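Local coordinates for protein N-terminal domain of PorA (28-171) (PDB 6KJK) that is the N-terminal domain of a type IX secretion system cargo protein that impacts PorXY-SigP signalling, at residues A[101-112]-A[125-136]; A[4-13]-A[36-44]. One frame throughout, in Å; residues are numbered along the deposited sequence.

Interaction 1: A[101-112]-A[125-136]; sequences SNEGHTGAFTFS and ATVNINFKYKGG
Phe109 and Phe131 meet on the aromatic face of this antiparallel pair: CD1 of Phe109 comes to 3.5 Å from CE2 of Phe131, in the plane of the Phe131 ring, and neither ring lies over the other, their planes being 79° apart. Ile129 CG2 covers one face of the Phe131 ring. Further along, Phe111 CB touches Val127 CG1 at 4.0 Å.

The backbones of 105-112 and 125-133 pair regularly, with hydrogen-bonded pairs from His105 with Tyr133 to Phe111 with Val127. Tyr133 O takes two N-H groups, those of His105 and of Gly136, the second closing the type I' turn Tyr133-Gly136.

Hydroxyls and amides line the other face. Thr110 and Asn128 lie side by side, and Thr110 OG1 donates to Asn128 OD1 at 2.7 Å, in the plane of the amide. With OG1 set beside its own backbone N (chi1 -60°), Thr110 turns CG2 toward Thr126 CG2. Ser112 OG and Thr126 OG1 share a hydrogen bond of 2.7 Å, while Thr106 OG1 uses a lone pair of Gly136 O, 2.8 Å away. A water lies within hydrogen-bonding distance of Phe109 O and Asn130 OD1, though it has more acceptors near it than protons to give.

Where the hairpin opens, Lys134 runs extended over one face of the Tyr133 ring, its CG above the ring centre, and NZ reaches Ser101 O at 2.8 Å. Ser101 N points almost straight at Tyr133 OH (3.2 Å, 174° at the hydrogen), and that hydroxyl also bonds Glu32.

The hairpin forms two adjoining inner strands of a mixed sheet, with strand 48-58 beside 105-115 and strand 18-22, running parallel, beside 125-133. Its aromatic face packs on Met34 and Phe36 of strand 31-42 and on Tyr96 and Phe98 of strand 90-99.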
loop_
_atom_site.group_PDB
_atom_site.type_symbol
_atom_site.label_atom_id
_atom_site.label_comp_id
_atom_site.label_asym_id
_atom_site.label_seq_id
_atom_site.Cartn_x
_atom_site.Cartn_y
_atom_site.Cartn_z
ATOM N N SER A 101 -7.114 21.079 2.046
ATOM C CA SER A 101 -8.334 21.457 2.743
ATOM C C SER A 101 -7.965 21.901 4.149
ATOM O O SER A 101 -6.949 21.474 4.699
ATOM C CB SER A 101 -9.331 20.290 2.816
ATOM O OG SER A 101 -10.490 20.630 3.563
ATOM N N ASN A 102 -8.783 22.782 4.729
ATOM C CA ASN A 102 -8.577 23.122 6.131
ATOM C C ASN A 102 -9.125 22.066 7.076
ATOM O O ASN A 102 -8.799 22.083 8.264
ATOM C CB ASN A 102 -9.192 24.486 6.446
ATOM C CG ASN A 102 -8.444 25.611 5.775
ATOM O OD1 ASN A 102 -7.214 25.609 5.740
ATOM N ND2 ASN A 102 -9.178 26.583 5.240
ATOM N N GLU A 103 -9.929 21.148 6.567
ATOM C CA GLU A 103 -10.561 20.091 7.331
ATOM C C GLU A 103 -9.782 18.796 7.125
ATOM O O GLU A 103 -9.249 18.548 6.040
ATOM C CB GLU A 103 -11.976 19.912 6.787
ATOM C CG GLU A 103 -12.753 18.707 7.271
ATOM C CD GLU A 103 -14.111 18.603 6.580
ATOM O OE1 GLU A 103 -14.724 17.512 6.593
ATOM O OE2 GLU A 103 -14.556 19.624 6.010
ATOM N N GLY A 104 -9.743 17.966 8.164
ATOM C CA GLY A 104 -9.076 16.684 8.074
ATOM C C GLY A 104 -9.979 15.586 7.550
ATOM O O GLY A 104 -11.198 15.704 7.493
ATOM N N HIS A 105 -9.357 14.485 7.146
ATOM C CA HIS A 105 -10.092 13.299 6.736
ATOM C C HIS A 105 -9.122 12.136 6.760
ATOM O O HIS A 105 -7.905 12.319 6.865
ATOM C CB HIS A 105 -10.731 13.455 5.347
ATOM C CG HIS A 105 -9.816 13.151 4.200
ATOM N ND1 HIS A 105 -9.026 14.106 3.601
ATOM C CD2 HIS A 105 -9.593 11.997 3.519
ATOM C CE1 HIS A 105 -8.331 13.551 2.619
ATOM N NE2 HIS A 105 -8.673 12.275 2.538
ATOM N N THR A 106 -9.673 10.935 6.687
ATOM C CA THR A 106 -8.857 9.728 6.609
ATOM C C THR A 106 -9.110 9.038 5.276
ATOM O O THR A 106 -10.257 8.703 4.951
ATOM C CB THR A 106 -9.192 8.783 7.763
ATOM O OG1 THR A 106 -8.984 9.457 9.019
ATOM C CG2 THR A 106 -8.301 7.558 7.704
ATOM N N GLY A 107 -8.057 8.864 4.481
ATOM C CA GLY A 107 -8.086 7.911 3.361
ATOM C C GLY A 107 -7.684 6.553 3.912
ATOM O O GLY A 107 -6.825 6.466 4.783
ATOM N N ALA A 108 -8.337 5.502 3.479
ATOM C CA ALA A 108 -8.072 4.176 4.024
ATOM C C ALA A 108 -7.982 3.170 2.887
ATOM O O ALA A 108 -8.832 3.168 1.978
ATOM C CB ALA A 108 -9.169 3.758 5.012
ATOM N N PHE A 109 -6.954 2.323 2.933
ATOM C CA PHE A 109 -6.710 1.344 1.897
ATOM C C PHE A 109 -6.327 0.034 2.545
ATOM O O PHE A 109 -5.782 0.011 3.659
ATOM C CB PHE A 109 -5.555 1.796 0.993
ATOM C CG PHE A 109 -5.842 3.098 0.272
ATOM C CD1 PHE A 109 -5.558 4.319 0.859
ATOM C CD2 PHE A 109 -6.428 3.087 -0.994
ATOM C CE1 PHE A 109 -5.816 5.499 0.169
ATOM C CE2 PHE A 109 -6.662 4.250 -1.660
ATOM C CZ PHE A 109 -6.359 5.453 -1.097
ATOM N N THR A 110 -6.569 -1.053 1.838
ATOM C CA THR A 110 -6.011 -2.346 2.220
ATOM C C THR A 110 -5.200 -2.845 1.046
ATOM O O THR A 110 -5.655 -2.766 -0.096
ATOM C CB THR A 110 -7.112 -3.341 2.602
ATOM O OG1 THR A 110 -7.843 -2.812 3.720
ATOM C CG2 THR A 110 -6.532 -4.705 2.972
ATOM N N PHE A 111 -3.999 -3.332 1.322
ATOM C CA PHE A 111 -3.140 -3.952 0.324
ATOM C C PHE A 111 -2.959 -5.403 0.732
ATOM O O PHE A 111 -2.599 -5.685 1.896
ATOM C CB PHE A 111 -1.786 -3.252 0.276
ATOM C CG PHE A 111 -0.786 -3.969 -0.587
ATOM C CD1 PHE A 111 -0.731 -3.750 -1.963
ATOM C CD2 PHE A 111 0.076 -4.899 -0.028
ATOM C CE1 PHE A 111 0.213 -4.426 -2.753
ATOM C CE2 PHE A 111 1.006 -5.591 -0.805
ATOM C CZ PHE A 111 1.072 -5.337 -2.154
ATOM N N SER A 112 -3.115 -6.317 -0.216
ATOM C CA SER A 112 -2.748 -7.705 0.025
ATOM C C SER A 112 -1.894 -8.245 -1.098
ATOM O O SER A 112 -2.057 -7.899 -2.268
ATOM C CB SER A 112 -3.977 -8.622 0.148
ATOM O OG SER A 112 -4.763 -8.256 1.270
ATOM N N ALA A 125 -0.327 -12.002 2.654
ATOM C CA ALA A 125 -0.008 -10.954 3.603
ATOM C C ALA A 125 -0.889 -9.762 3.290
ATOM O O ALA A 125 -1.182 -9.505 2.126
ATOM C CB ALA A 125 1.459 -10.516 3.506
ATOM N N THR A 126 -1.305 -9.057 4.329
ATOM C CA THR A 126 -2.213 -7.931 4.187
ATOM C C THR A 126 -1.790 -6.838 5.143
ATOM O O THR A 126 -1.413 -7.113 6.294
ATOM C CB THR A 126 -3.631 -8.391 4.558
ATOM O OG1 THR A 126 -4.045 -9.367 3.605
ATOM C CG2 THR A 126 -4.630 -7.228 4.560
ATOM N N VAL A 127 -1.885 -5.597 4.674
ATOM C CA VAL A 127 -1.697 -4.434 5.522
ATOM C C VAL A 127 -2.822 -3.457 5.229
ATOM O O VAL A 127 -3.247 -3.293 4.072
ATOM C CB VAL A 127 -0.306 -3.785 5.331
ATOM C CG1 VAL A 127 -0.061 -3.344 3.886
ATOM C CG2 VAL A 127 -0.072 -2.663 6.313
ATOM N N ASN A 128 -3.321 -2.847 6.287
ATOM C CA ASN A 128 -4.313 -1.785 6.198
ATOM C C ASN A 128 -3.606 -0.463 6.438
ATOM O O ASN A 128 -2.842 -0.333 7.400
ATOM C CB ASN A 128 -5.426 -1.984 7.236
ATOM C CG ASN A 128 -6.059 -3.304 7.107
ATOM O OD1 ASN A 128 -6.796 -3.560 6.140
ATOM N ND2 ASN A 128 -5.737 -4.207 8.025
ATOM N N ILE A 129 -3.823 0.504 5.560
ATOM C CA ILE A 129 -3.102 1.763 5.565
ATOM C C ILE A 129 -4.130 2.870 5.751
ATOM O O ILE A 129 -5.069 2.993 4.944
ATOM C CB ILE A 129 -2.353 1.953 4.243
ATOM C CG1 ILE A 129 -1.377 0.811 4.051
ATOM C CG2 ILE A 129 -1.635 3.308 4.200
ATOM C CD1 ILE A 129 -0.905 0.689 2.661
ATOM N N ASN A 130 -3.958 3.689 6.783
ATOM C CA ASN A 130 -4.818 4.849 7.009
ATOM C C ASN A 130 -3.996 6.110 6.833
ATOM O O ASN A 130 -2.980 6.294 7.522
ATOM C CB ASN A 130 -5.401 4.847 8.422
ATOM C CG ASN A 130 -6.381 3.732 8.649
ATOM O OD1 ASN A 130 -7.132 3.346 7.747
ATOM N ND2 ASN A 130 -6.382 3.193 9.864
ATOM N N PHE A 131 -4.378 6.943 5.895
ATOM C CA PHE A 131 -3.774 8.248 5.707
ATOM C C PHE A 131 -4.618 9.234 6.493
ATOM O O PHE A 131 -5.699 9.624 6.051
ATOM C CB PHE A 131 -3.787 8.606 4.227
ATOM C CG PHE A 131 -2.891 7.716 3.373
ATOM C CD1 PHE A 131 -1.511 7.914 3.369
ATOM C CD2 PHE A 131 -3.394 6.688 2.596
ATOM C CE1 PHE A 131 -0.663 7.128 2.591
ATOM C CE2 PHE A 131 -2.549 5.917 1.809
ATOM C CZ PHE A 131 -1.181 6.137 1.803
ATOM N N LYS A 132 -4.141 9.621 7.665
ATOM C CA LYS A 132 -4.868 10.535 8.552
ATOM C C LYS A 132 -4.350 11.944 8.295
ATOM O O LYS A 132 -3.317 12.359 8.841
ATOM C CB LYS A 132 -4.717 10.112 10.006
ATOM C CG LYS A 132 -5.354 8.782 10.294
ATOM C CD LYS A 132 -5.302 8.447 11.766
ATOM C CE LYS A 132 -5.965 7.117 12.033
ATOM N NZ LYS A 132 -5.799 6.701 13.454
ATOM N N TYR A 133 -5.063 12.673 7.445
ATOM C CA TYR A 133 -4.703 14.027 7.055
ATOM C C TYR A 133 -5.266 15.023 8.067
ATOM O O TYR A 133 -6.476 15.038 8.326
ATOM C CB TYR A 133 -5.310 14.320 5.691
ATOM C CG TYR A 133 -5.137 15.716 5.164
ATOM C CD1 TYR A 133 -3.887 16.195 4.801
ATOM C CD2 TYR A 133 -6.251 16.557 4.996
ATOM C CE1 TYR A 133 -3.733 17.469 4.273
ATOM C CE2 TYR A 133 -6.111 17.826 4.476
ATOM C CZ TYR A 133 -4.863 18.284 4.120
ATOM O OH TYR A 133 -4.757 19.551 3.593
ATOM N N LYS A 134 -4.387 15.855 8.630
ATOM C CA LYS A 134 -4.781 16.934 9.552
ATOM C C LYS A 134 -5.720 16.430 10.644
ATOM O O LYS A 134 -6.790 16.996 10.897
ATOM C CB LYS A 134 -5.363 18.136 8.804
ATOM C CG LYS A 134 -4.379 18.813 7.886
ATOM C CD LYS A 134 -4.936 20.077 7.239
ATOM C CE LYS A 134 -3.878 20.762 6.383
ATOM N NZ LYS A 134 -4.361 21.918 5.591
ATOM N N GLY A 135 -5.320 15.342 11.286
ATOM C CA GLY A 135 -6.050 14.764 12.383
ATOM C C GLY A 135 -6.953 13.615 11.998
ATOM O O GLY A 135 -7.370 12.855 12.876
ATOM N N GLY A 136 -7.262 13.464 10.711
ATOM C CA GLY A 136 -8.083 12.366 10.259
ATOM C C GLY A 136 -9.561 12.654 10.248
ATOM O O GLY A 136 -10.337 11.779 9.847
HETATM O O HOH W 1 -4.976 24.093 7.143
HETATM O O HOH W 2 -7.259 0.822 6.213
#

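Interaction 2: A[4-13]-A[36-44]; sequences QVVIKVGDAI and FKGMVINQS
Gln4 O accepts the backbone N-H of Gln43 in a short, nearly straight bond of 2.7 Å, with 171° at the hydrogen, and so ties the start of the modelled chain to the end of strand 31-42. The side chain of Gln43 starts beside the same carbonyl, its CB 3.4 Å from Gln4 O. Beyond CG it runs extended, crossing Val6 at about a right angle, with NE2 near Val6 CG2 (3.7 Å) and meeting Ile13 CD1 from the opposite direction.

From here strand 5-9 runs antiparallel to 36-42. Val6 with Ile41 and Lys8 with Met39 are hydrogen-bonded pairs, each joined by two backbone bonds; Ile7 with Val40 is the non-hydrogen-bonded pair between them, and Val5 with Asn42 a second one on the Gln4 side. At the far end strand 5-9 turns back on itself through a type II' turn from Val9 to Ala12, making a tight hairpin with 12-13. A water receives the N-H of Gly10 and donates to Lys37 O, so the turn is tied to the neighbouring strand through solvent.

Side chains divide between the two faces. On one, Val5 CG1 rests on Val40 CG1 at 3.8 Å, with Ile7 alongside; Leu92 and Cys113 pack on Val40. Toward the turn, Val9 CG2 reaches CE1 and CZ of Phe36 at 3.7 Å, approaching the ring obliquely. On the other face, CG anti to the backbone N (chi1 -175°) and an extended chain beyond it let Lys8 offer both CB and CD to Ile41 CD1, each at 3.7 Å.

Asn42 OD1 accepts from Ser44 N at 3.0 Å, an Asx turn with the donor well above the amide plane; Asn42 ND2 bonds the carbonyls of Thr46 and Val85.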
loop_
_atom_site.group_PDB
_atom_site.type_symbol
_atom_site.label_atom_id
_atom_site.label_comp_id
_atom_site.label_asym_id
_atom_site.label_seq_id
_atom_site.Cartn_x
_atom_site.Cartn_y
_atom_site.Cartn_z
ATOM N N GLN A 4 5.005 -17.152 5.471
ATOM C CA GLN A 4 6.344 -16.980 4.904
ATOM C C GLN A 4 6.509 -15.666 4.149
ATOM O O GLN A 4 7.617 -15.218 3.931
ATOM C CB GLN A 4 6.715 -18.149 3.984
ATOM C CG GLN A 4 6.563 -19.537 4.617
ATOM C CD GLN A 4 7.808 -20.009 5.345
ATOM O OE1 GLN A 4 8.932 -19.721 4.936
ATOM N NE2 GLN A 4 7.611 -20.738 6.437
ATOM N N VAL A 5 5.409 -15.024 3.761
ATOM C CA VAL A 5 5.457 -13.710 3.120
ATOM C C VAL A 5 5.010 -12.690 4.148
ATOM O O VAL A 5 3.948 -12.858 4.767
ATOM C CB VAL A 5 4.555 -13.652 1.880
ATOM C CG1 VAL A 5 4.551 -12.249 1.315
ATOM C CG2 VAL A 5 5.046 -14.654 0.863
ATOM N N VAL A 6 5.813 -11.651 4.351
ATOM C CA VAL A 6 5.520 -10.606 5.320
ATOM C C VAL A 6 5.669 -9.243 4.665
ATOM O O VAL A 6 6.315 -9.088 3.620
ATOM C CB VAL A 6 6.380 -10.681 6.609
ATOM C CG1 VAL A 6 6.204 -12.043 7.268
ATOM C CG2 VAL A 6 7.861 -10.448 6.308
ATOM N N ILE A 7 5.080 -8.248 5.308
ATOM C CA ILE A 7 5.255 -6.851 4.950
ATOM C C ILE A 7 6.053 -6.193 6.061
ATOM O O ILE A 7 5.775 -6.413 7.249
ATOM C CB ILE A 7 3.891 -6.179 4.730
ATOM C CG1 ILE A 7 3.212 -6.847 3.515
ATOM C CG2 ILE A 7 4.045 -4.685 4.494
ATOM C CD1 ILE A 7 1.705 -6.608 3.418
ATOM N N LYS A 8 7.080 -5.450 5.684
ATOM C CA LYS A 8 7.946 -4.741 6.601
ATOM C C LYS A 8 7.767 -3.243 6.384
ATOM O O LYS A 8 7.693 -2.773 5.237
ATOM C CB LYS A 8 9.402 -5.135 6.311
ATOM C CG LYS A 8 10.456 -4.584 7.238
ATOM C CD LYS A 8 11.813 -5.181 6.910
ATOM C CE LYS A 8 12.888 -4.724 7.861
ATOM N NZ LYS A 8 14.133 -5.510 7.604
ATOM N N VAL A 9 7.715 -2.485 7.472
ATOM C CA VAL A 9 7.676 -1.028 7.425
ATOM C C VAL A 9 8.758 -0.504 8.351
ATOM O O VAL A 9 8.853 -0.927 9.512
ATOM C CB VAL A 9 6.306 -0.475 7.832
ATOM C CG1 VAL A 9 6.335 1.055 7.895
ATOM C CG2 VAL A 9 5.288 -0.912 6.823
ATOM N N GLY A 10 9.578 0.409 7.843
ATOM C CA GLY A 10 10.719 0.861 8.631
ATOM C C GLY A 10 11.576 -0.340 8.947
ATOM O O GLY A 10 11.870 -1.166 8.091
ATOM N N ASP A 11 11.977 -0.491 10.218
ATOM C CA ASP A 11 12.793 -1.629 10.607
ATOM C C ASP A 11 11.986 -2.840 11.071
ATOM O O ASP A 11 12.588 -3.792 11.561
ATOM C CB ASP A 11 13.789 -1.212 11.693
ATOM C CG ASP A 11 13.168 -1.071 13.057
ATOM O OD1 ASP A 11 11.946 -0.952 13.253
ATOM O OD2 ASP A 11 13.973 -1.054 14.004
ATOM N N ALA A 12 10.653 -2.829 10.954
ATOM C CA ALA A 12 9.820 -3.810 11.656
ATOM C C ALA A 12 9.034 -4.680 10.685
ATOM O O ALA A 12 8.351 -4.157 9.787
ATOM C CB ALA A 12 8.873 -3.106 12.590
ATOM N N ILE A 13 9.023 -5.983 10.927
ATOM C CA ILE A 13 8.092 -6.889 10.264
ATOM C C ILE A 13 6.705 -6.677 10.863
ATOM O O ILE A 13 6.526 -6.753 12.084
ATOM C CB ILE A 13 8.557 -8.339 10.464
ATOM C CG1 ILE A 13 9.889 -8.590 9.777
ATOM C CG2 ILE A 13 7.472 -9.318 10.030
ATOM C CD1 ILE A 13 10.481 -9.982 10.138
ATOM N N PHE A 36 2.793 5.869 1.841
ATOM C CA PHE A 36 3.176 4.679 2.589
ATOM C C PHE A 36 4.306 3.984 1.856
ATOM O O PHE A 36 4.283 3.858 0.628
ATOM C CB PHE A 36 1.970 3.730 2.660
ATOM C CG PHE A 36 2.310 2.347 3.124
ATOM C CD1 PHE A 36 2.309 2.039 4.468
ATOM C CD2 PHE A 36 2.662 1.358 2.235
ATOM C CE1 PHE A 36 2.630 0.780 4.902
ATOM C CE2 PHE A 36 2.994 0.093 2.665
ATOM C CZ PHE A 36 2.964 -0.200 4.010
ATOM N N LYS A 37 5.307 3.547 2.616
ATOM C CA LYS A 37 6.439 2.819 2.059
ATOM C C LYS A 37 6.709 1.587 2.906
ATOM O O LYS A 37 6.737 1.667 4.141
ATOM C CB LYS A 37 7.727 3.679 2.037
ATOM C CG LYS A 37 7.753 4.745 0.934
ATOM C CD LYS A 37 8.984 5.631 1.108
ATOM C CE LYS A 37 10.247 4.828 0.829
ATOM N NZ LYS A 37 11.379 5.685 0.373
ATOM N N GLY A 38 6.947 0.470 2.251
ATOM C CA GLY A 38 7.309 -0.737 2.950
ATOM C C GLY A 38 7.993 -1.686 1.999
ATOM O O GLY A 38 8.446 -1.296 0.913
ATOM N N MET A 39 8.108 -2.932 2.424
ATOM C CA MET A 39 8.760 -3.987 1.659
ATOM C C MET A 39 7.925 -5.249 1.791
ATOM O O MET A 39 7.420 -5.545 2.890
ATOM C CB MET A 39 10.152 -4.320 2.237
ATOM C CG MET A 39 11.151 -3.174 2.201
ATOM S SD MET A 39 11.801 -2.826 0.554
ATOM C CE MET A 39 12.050 -4.456 -0.009
ATOM N N VAL A 40 7.786 -6.008 0.714
ATOM C CA VAL A 40 7.202 -7.349 0.771
ATOM C C VAL A 40 8.356 -8.340 0.724
ATOM O O VAL A 40 9.170 -8.317 -0.211
ATOM C CB VAL A 40 6.229 -7.575 -0.390
ATOM C CG1 VAL A 40 5.678 -8.987 -0.297
ATOM C CG2 VAL A 40 5.100 -6.561 -0.314
ATOM N N ILE A 41 8.422 -9.226 1.723
ATOM C CA ILE A 41 9.556 -10.134 1.891
ATOM C C ILE A 41 9.056 -11.560 1.857
ATOM O O ILE A 41 8.092 -11.890 2.545
ATOM C CB ILE A 41 10.283 -9.844 3.215
ATOM C CG1 ILE A 41 10.848 -8.424 3.174
ATOM C CG2 ILE A 41 11.416 -10.869 3.501
ATOM C CD1 ILE A 41 11.194 -7.859 4.506
ATOM N N ASN A 42 9.709 -12.410 1.083
ATOM C CA ASN A 42 9.432 -13.835 1.109
ATOM C C ASN A 42 10.540 -14.486 1.928
ATOM O O ASN A 42 11.705 -14.455 1.519
ATOM C CB ASN A 42 9.440 -14.380 -0.318
ATOM C CG ASN A 42 9.478 -15.892 -0.368
ATOM O OD1 ASN A 42 9.039 -16.565 0.569
ATOM N ND2 ASN A 42 10.000 -16.440 -1.475
ATOM N N GLN A 43 10.181 -15.082 3.064
ATOM C CA GLN A 43 11.163 -15.643 3.987
ATOM C C GLN A 43 11.563 -17.074 3.643
ATOM O O GLN A 43 12.460 -17.623 4.292
ATOM C CB GLN A 43 10.627 -15.583 5.417
ATOM C CG GLN A 43 10.390 -14.167 5.869
ATOM C CD GLN A 43 9.659 -14.103 7.201
ATOM O OE1 GLN A 43 8.928 -15.022 7.569
ATOM N NE2 GLN A 43 9.882 -13.045 7.920
ATOM N N SER A 44 10.940 -17.689 2.652
ATOM C CA SER A 44 11.306 -19.029 2.210
ATOM C C SER A 44 12.549 -19.005 1.327
ATOM O O SER A 44 12.871 -18.013 0.667
ATOM C CB SER A 44 10.140 -19.649 1.439
ATOM O OG SER A 44 10.508 -20.904 0.887
HETATM O O HOH W 3 9.265 1.532 5.249
#

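In the fold
Interactions 1 and 2 lie in the two different sheets of this all-beta domain, their centres about 19 Å apart, and the sheets pack face to face where the two contacts meet. Phe36 of interaction 2 takes part in that interface: Ile129 CD1 comes to 3.6 Å from Phe36 CG, and Phe131 CE1 approaches its backbone N. Nearer the start of strand 125-133, Val127 CG1 touches Ile7 CD1 at 3.7 Å and Ala125 CB sits 3.6 Å from Val5 O. Along the chain they come in series, 4-13 with 36-44 closing before 101-112 with 125-136 opens. Together they contribute apolar residues to a core shared by both sheets.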